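Side-chain contacts in spherulin-4 (PDB 5C5G), which is probably a glycoside hydrolase of (beta/alpha)-barrel fold, acting in galactosaminogalactan biosynthesis like its Aspergillus fumigatus counterpart: residues V36-V41 against E247-M252; R160-A165 against D196-V201. One frame throughout, in Å; residues are numbered along the deposited sequence.

Contact 1. Residues V36-V41 against E247-M252; sequences VNFTVV and EFVDLM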
loop_
_atom_site.group_PDB
_atom_site.type_symbol
_atom_site.label_atom_id
_atom_site.label_comp_id
_atom_site.label_asym_id
_atom_site.label_seq_id
_atom_site.Cartn_x
_atom_site.Cartn_y
_atom_site.Cartn_z
ATOM N N VAL A 36 2.317 -14.596 6.077
ATOM C CA VAL A 36 1.554 -13.421 5.680
ATOM C C VAL A 36 2.387 -12.619 4.705
ATOM O O VAL A 36 3.590 -12.450 4.904
ATOM C CB VAL A 36 1.187 -12.551 6.903
ATOM C CG1 VAL A 36 0.570 -11.226 6.478
ATOM C CG2 VAL A 36 0.233 -13.311 7.784
ATOM N N ASN A 37 1.767 -12.155 3.625
ATOM C CA ASN A 37 2.420 -11.253 2.671
ATOM C C ASN A 37 2.130 -9.810 3.010
ATOM O O ASN A 37 0.974 -9.458 3.276
ATOM C CB ASN A 37 1.950 -11.576 1.259
ATOM C CG ASN A 37 2.363 -12.954 0.828
ATOM O OD1 ASN A 37 3.487 -13.374 1.092
ATOM N ND2 ASN A 37 1.460 -13.673 0.183
ATOM N N PHE A 38 3.181 -9.001 2.993
ATOM C CA PHE A 38 3.113 -7.597 3.355
ATOM C C PHE A 38 3.470 -6.748 2.148
ATOM O O PHE A 38 4.513 -6.948 1.525
ATOM C CB PHE A 38 4.096 -7.279 4.481
ATOM C CG PHE A 38 3.778 -7.943 5.796
ATOM C CD1 PHE A 38 4.148 -9.253 6.040
ATOM C CD2 PHE A 38 3.137 -7.252 6.794
ATOM C CE1 PHE A 38 3.870 -9.862 7.250
ATOM C CE2 PHE A 38 2.848 -7.864 8.003
ATOM C CZ PHE A 38 3.228 -9.163 8.230
ATOM N N THR A 39 2.614 -5.790 1.837
ATOM C CA THR A 39 2.883 -4.792 0.810
ATOM C C THR A 39 3.216 -3.518 1.555
ATOM O O THR A 39 2.346 -2.997 2.255
ATOM C CB THR A 39 1.663 -4.556 -0.066
ATOM O OG1 THR A 39 1.323 -5.781 -0.719
ATOM C CG2 THR A 39 1.955 -3.494 -1.121
ATOM N N VAL A 40 4.439 -3.018 1.428
ATOM C CA VAL A 40 4.911 -1.948 2.291
ATOM C C VAL A 40 5.301 -0.759 1.432
ATOM O O VAL A 40 6.220 -0.843 0.625
ATOM C CB VAL A 40 6.097 -2.439 3.118
ATOM C CG1 VAL A 40 6.643 -1.320 3.999
ATOM C CG2 VAL A 40 5.710 -3.652 3.960
ATOM N N VAL A 41 4.601 0.356 1.606
ATOM C CA VAL A 41 4.915 1.557 0.846
ATOM C C VAL A 41 5.882 2.403 1.643
ATOM O O VAL A 41 5.598 2.767 2.791
ATOM C CB VAL A 41 3.667 2.391 0.572
ATOM C CG1 VAL A 41 4.015 3.591 -0.271
ATOM C CG2 VAL A 41 2.592 1.536 -0.105
ATOM N N GLU A 247 -2.521 -7.500 16.966
ATOM C CA GLU A 247 -3.766 -8.260 16.915
ATOM C C GLU A 247 -4.329 -8.270 15.495
ATOM O O GLU A 247 -4.790 -9.300 15.018
ATOM C CB GLU A 247 -4.800 -7.693 17.895
ATOM C CG GLU A 247 -4.488 -7.961 19.354
ATOM C CD GLU A 247 -3.549 -6.947 20.000
ATOM O OE1 GLU A 247 -2.959 -6.078 19.330
ATOM O OE2 GLU A 247 -3.387 -7.045 21.234
ATOM N N PHE A 248 -4.299 -7.123 14.829
ATOM C CA PHE A 248 -4.725 -7.042 13.446
ATOM C C PHE A 248 -3.936 -8.015 12.571
ATOM O O PHE A 248 -4.517 -8.782 11.817
ATOM C CB PHE A 248 -4.587 -5.594 12.943
ATOM C CG PHE A 248 -4.625 -5.450 11.449
ATOM C CD1 PHE A 248 -5.717 -5.864 10.712
ATOM C CD2 PHE A 248 -3.547 -4.920 10.778
ATOM C CE1 PHE A 248 -5.716 -5.738 9.326
ATOM C CE2 PHE A 248 -3.560 -4.786 9.405
ATOM C CZ PHE A 248 -4.645 -5.204 8.687
ATOM N N VAL A 249 -2.610 -7.994 12.670
ATOM C CA VAL A 249 -1.824 -8.869 11.822
ATOM C C VAL A 249 -2.073 -10.341 12.191
ATOM O O VAL A 249 -2.139 -11.194 11.309
ATOM C CB VAL A 249 -0.342 -8.502 11.834
ATOM C CG1 VAL A 249 0.428 -9.433 10.902
ATOM C CG2 VAL A 249 -0.170 -7.067 11.382
ATOM N N ASP A 250 -2.245 -10.646 13.473
ATOM C CA ASP A 250 -2.576 -12.011 13.880
ATOM C C ASP A 250 -3.866 -12.480 13.198
ATOM O O ASP A 250 -3.985 -13.633 12.788
ATOM C CB ASP A 250 -2.764 -12.126 15.406
ATOM C CG ASP A 250 -1.451 -12.128 16.184
ATOM O OD1 ASP A 250 -0.368 -12.243 15.577
ATOM O OD2 ASP A 250 -1.516 -12.036 17.431
ATOM N N LEU A 251 -4.844 -11.592 13.095
ATOM C CA LEU A 251 -6.107 -11.946 12.465
ATOM C C LEU A 251 -5.933 -12.111 10.964
ATOM O O LEU A 251 -6.587 -12.946 10.336
ATOM C CB LEU A 251 -7.159 -10.874 12.741
ATOM C CG LEU A 251 -7.647 -10.874 14.182
ATOM C CD1 LEU A 251 -8.364 -9.562 14.466
ATOM C CD2 LEU A 251 -8.560 -12.072 14.451
HETATM N N MSE A 252 -5.045 -11.330 10.372
HETATM C CA MSE A 252 -4.728 -11.489 8.959
HETATM C C MSE A 252 -4.034 -12.825 8.704
HETATM O O MSE A 252 -4.186 -13.402 7.625
HETATM C CB MSE A 252 -3.900 -10.302 8.459
HETATM C CG MSE A 252 -4.692 -8.994 8.536
HETATM SE SE MSE A 252 -5.991 -8.814 7.085
HETATM C CE MSE A 252 -4.727 -8.371 5.700
#
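Val36 and Phe38 meet Val249 and Met252 in a buried, wholly apolar helix-on-barrel contact, where the last turns of helix 245-252 pack beside the N-terminal start of strand 38-42. No hydrogen bond links the two segments, which meet through van der Waals packing. The closest meeting is at the far end of the Phe38 ring, whose CZ lies 3.9 Å from CG1 of Val249, and the same methyl stands 4.1 Å from Phe38 CE2. The two side chains cross at about a right angle. Phe38 has CG anti to its own carbonyl carbon (chi1 -66°), which sends the ring back alongside Val36 and brings its far rim to the helix. Val36 in turn lays CG1 over one face of that ring, 3.6 Å above the plane and displaced toward the rim, thereby limiting how the ring can turn. The other methyl of Val36, CG2, approaches the helix end, 4.4 Å from the carbonyl carbon C of Met252, a selenomethionine in this crystal. Val29 of helix 24-32 touches both Phe38 and Val249, while Val10 of strand 9-13 touches Val36, Phe38 and Met252. Asp250 OD1 forms a salt bridge with Lys32, tying the two outer helices together. Such apolar layers between outer helices and strands characterise the TIM, or (beta/alpha), barrel, here with the helix after the last strand packed beside the first two strands.

Contact 2. Residues R160-A165 against D196-V201; sequences RYLSTA and DQLCAV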
loop_
_atom_site.group_PDB
_atom_site.type_symbol
_atom_site.label_atom_id
_atom_site.label_comp_id
_atom_site.label_asym_id
_atom_site.label_seq_id
_atom_site.Cartn_x
_atom_site.Cartn_y
_atom_site.Cartn_z
ATOM N N ARG A 160 -12.808 0.999 -15.268
ATOM C CA ARG A 160 -11.853 0.832 -16.356
ATOM C C ARG A 160 -10.425 1.090 -15.917
ATOM O O ARG A 160 -9.476 0.651 -16.590
ATOM C CB ARG A 160 -12.225 1.724 -17.539
ATOM C CG ARG A 160 -13.422 1.207 -18.306
ATOM C CD ARG A 160 -13.984 2.257 -19.243
ATOM N NE ARG A 160 -14.784 3.224 -18.505
ATOM C CZ ARG A 160 -15.562 4.139 -19.078
ATOM N NH1 ARG A 160 -16.255 4.965 -18.316
ATOM N NH2 ARG A 160 -15.665 4.214 -20.404
ATOM N N TYR A 161 -10.232 1.771 -14.801
ATOM C CA TYR A 161 -8.881 1.980 -14.305
ATOM C C TYR A 161 -8.315 0.771 -13.560
ATOM O O TYR A 161 -7.100 0.643 -13.425
ATOM C CB TYR A 161 -8.861 3.197 -13.387
ATOM C CG TYR A 161 -9.113 4.530 -14.068
ATOM C CD1 TYR A 161 -8.639 4.795 -15.341
ATOM C CD2 TYR A 161 -9.795 5.544 -13.419
ATOM C CE1 TYR A 161 -8.856 6.020 -15.950
ATOM C CE2 TYR A 161 -10.015 6.784 -14.034
ATOM C CZ TYR A 161 -9.554 7.002 -15.301
ATOM O OH TYR A 161 -9.744 8.210 -15.906
ATOM N N LEU A 162 -9.170 -0.119 -13.069
ATOM C CA LEU A 162 -8.697 -1.175 -12.185
ATOM C C LEU A 162 -7.691 -2.094 -12.856
ATOM O O LEU A 162 -6.759 -2.571 -12.207
ATOM C CB LEU A 162 -9.858 -1.994 -11.650
ATOM C CG LEU A 162 -10.817 -1.220 -10.758
ATOM C CD1 LEU A 162 -12.014 -2.092 -10.407
ATOM C CD2 LEU A 162 -10.172 -0.695 -9.482
ATOM N N SER A 163 -7.856 -2.355 -14.141
ATOM C CA SER A 163 -6.974 -3.313 -14.805
ATOM C C SER A 163 -5.606 -2.707 -15.135
ATOM O O SER A 163 -4.705 -3.438 -15.558
ATOM C CB SER A 163 -7.630 -3.885 -16.052
ATOM O OG SER A 163 -7.832 -2.861 -16.989
ATOM N N THR A 164 -5.427 -1.407 -14.922
ATOM C CA THR A 164 -4.126 -0.774 -15.145
ATOM C C THR A 164 -3.175 -0.907 -13.959
ATOM O O THR A 164 -1.999 -0.553 -14.055
ATOM C CB THR A 164 -4.272 0.716 -15.520
ATOM O OG1 THR A 164 -4.730 1.501 -14.411
ATOM C CG2 THR A 164 -5.236 0.863 -16.660
ATOM N N ALA A 165 -3.664 -1.427 -12.845
ATOM C CA ALA A 165 -2.873 -1.585 -11.626
ATOM C C ALA A 165 -3.031 -3.010 -11.112
ATOM O O ALA A 165 -4.026 -3.690 -11.415
ATOM C CB ALA A 165 -3.307 -0.587 -10.560
ATOM N N ASP A 196 -9.172 -9.362 -5.733
ATOM C CA ASP A 196 -7.731 -9.375 -5.982
ATOM C C ASP A 196 -7.212 -8.043 -6.517
ATOM O O ASP A 196 -6.022 -7.789 -6.463
ATOM C CB ASP A 196 -7.351 -10.495 -6.954
ATOM C CG ASP A 196 -7.501 -11.883 -6.359
ATOM O OD1 ASP A 196 -7.757 -12.006 -5.147
ATOM O OD2 ASP A 196 -7.346 -12.866 -7.124
ATOM N N GLN A 197 -8.097 -7.219 -7.047
ATOM C CA GLN A 197 -7.739 -5.907 -7.574
ATOM C C GLN A 197 -7.795 -4.781 -6.553
ATOM O O GLN A 197 -7.452 -3.657 -6.895
ATOM C CB GLN A 197 -8.688 -5.556 -8.711
ATOM C CG GLN A 197 -8.627 -6.529 -9.847
ATOM C CD GLN A 197 -9.615 -6.169 -10.913
ATOM O OE1 GLN A 197 -10.813 -6.263 -10.702
ATOM N NE2 GLN A 197 -9.128 -5.694 -12.043
ATOM N N LEU A 198 -8.284 -5.063 -5.343
ATOM C CA LEU A 198 -8.743 -4.016 -4.437
ATOM C C LEU A 198 -8.035 -4.020 -3.102
ATOM O O LEU A 198 -7.711 -5.073 -2.529
ATOM C CB LEU A 198 -10.237 -4.184 -4.183
ATOM C CG LEU A 198 -11.116 -4.280 -5.435
ATOM C CD1 LEU A 198 -12.570 -4.492 -5.021
ATOM C CD2 LEU A 198 -10.968 -3.066 -6.321
ATOM N N CYS A 199 -7.818 -2.808 -2.600
ATOM C CA CYS A 199 -7.240 -2.583 -1.286
ATOM C C CYS A 199 -8.157 -1.684 -0.483
ATOM O O CYS A 199 -8.803 -0.778 -1.022
ATOM C CB CYS A 199 -5.863 -1.933 -1.423
ATOM S SG CYS A 199 -5.060 -1.456 0.091
ATOM N N ALA A 200 -8.191 -1.925 0.820
ATOM C CA ALA A 200 -8.976 -1.140 1.761
ATOM C C ALA A 200 -8.084 -0.640 2.879
ATOM O O ALA A 200 -7.358 -1.424 3.494
ATOM C CB ALA A 200 -10.096 -1.958 2.346
ATOM N N VAL A 201 -8.199 0.653 3.162
ATOM C CA VAL A 201 -7.486 1.308 4.240
ATOM C C VAL A 201 -8.522 1.933 5.174
ATOM O O VAL A 201 -9.251 2.854 4.778
ATOM C CB VAL A 201 -6.555 2.390 3.690
ATOM C CG1 VAL A 201 -5.953 3.221 4.817
ATOM C CG2 VAL A 201 -5.436 1.766 2.874
HETATM O O HOH W 1 -6.440 -2.428 -9.377
HETATM O O HOH W 2 -6.083 -5.526 -12.188
#
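The carboxamide of Gln197 is the flat group here, and CB of Leu162 lies above its plane, nearly over NE2 at 3.8 Å. At the other end of the amide, OE1 accepts a hydrogen bond from the backbone N of His194, which fixes how the group is turned. NE2 donates to water 2 (3.1 Å), and that water donates to Ala165 O. With its chain extended beyond CG (chi2 178°), Gln197 delivers the amide across to the turn. A second link runs between backbones: water 1 lies 2.9 Å from Leu162 O and equally far from Gln197 O. Solvent thus joins polar groups that share no direct hydrogen bond. Beside these water bridges, the methyls Leu162 CD2 and Leu198 CD2 meet at 4.0 Å. The turn is braced internally by Thr164, whose OG1 donates in the carbonyl plane to a lone pair of Tyr161 O at 2.7 Å, while Thr164 N bonds the same oxygen. Thr168 and Val170 of strand 167-172 touch Leu162 and Leu198 respectively, whereas Tyr161 packs on helix 124-139, so the turn lies between that helix and the barrel strands.

How the contacts relate
Contacts 1 and 2 lie 18 Å apart between centres, and their nearest atoms are about 7 Å apart without touching. Along the chain the order is 36-41, 160-165, 196-201, 247-252, so contact 2 is nested inside the loop that contact 1 closes. Both reach the same eight-stranded parallel barrel, through strands 38-42 and 198-203. Glu227 connects the two regions, its carboxylate bonded to Thr39 and its backbone to Ala200. Each contact lies at the N-terminal end of its strand, whereas TIM-barrel active sites lie at the C-terminal ends. Both are thus structural packing, consistent with the Leu198 side chain lying about 12 Å from that of Glu172, which binds N-acetyl-D-galactosamine.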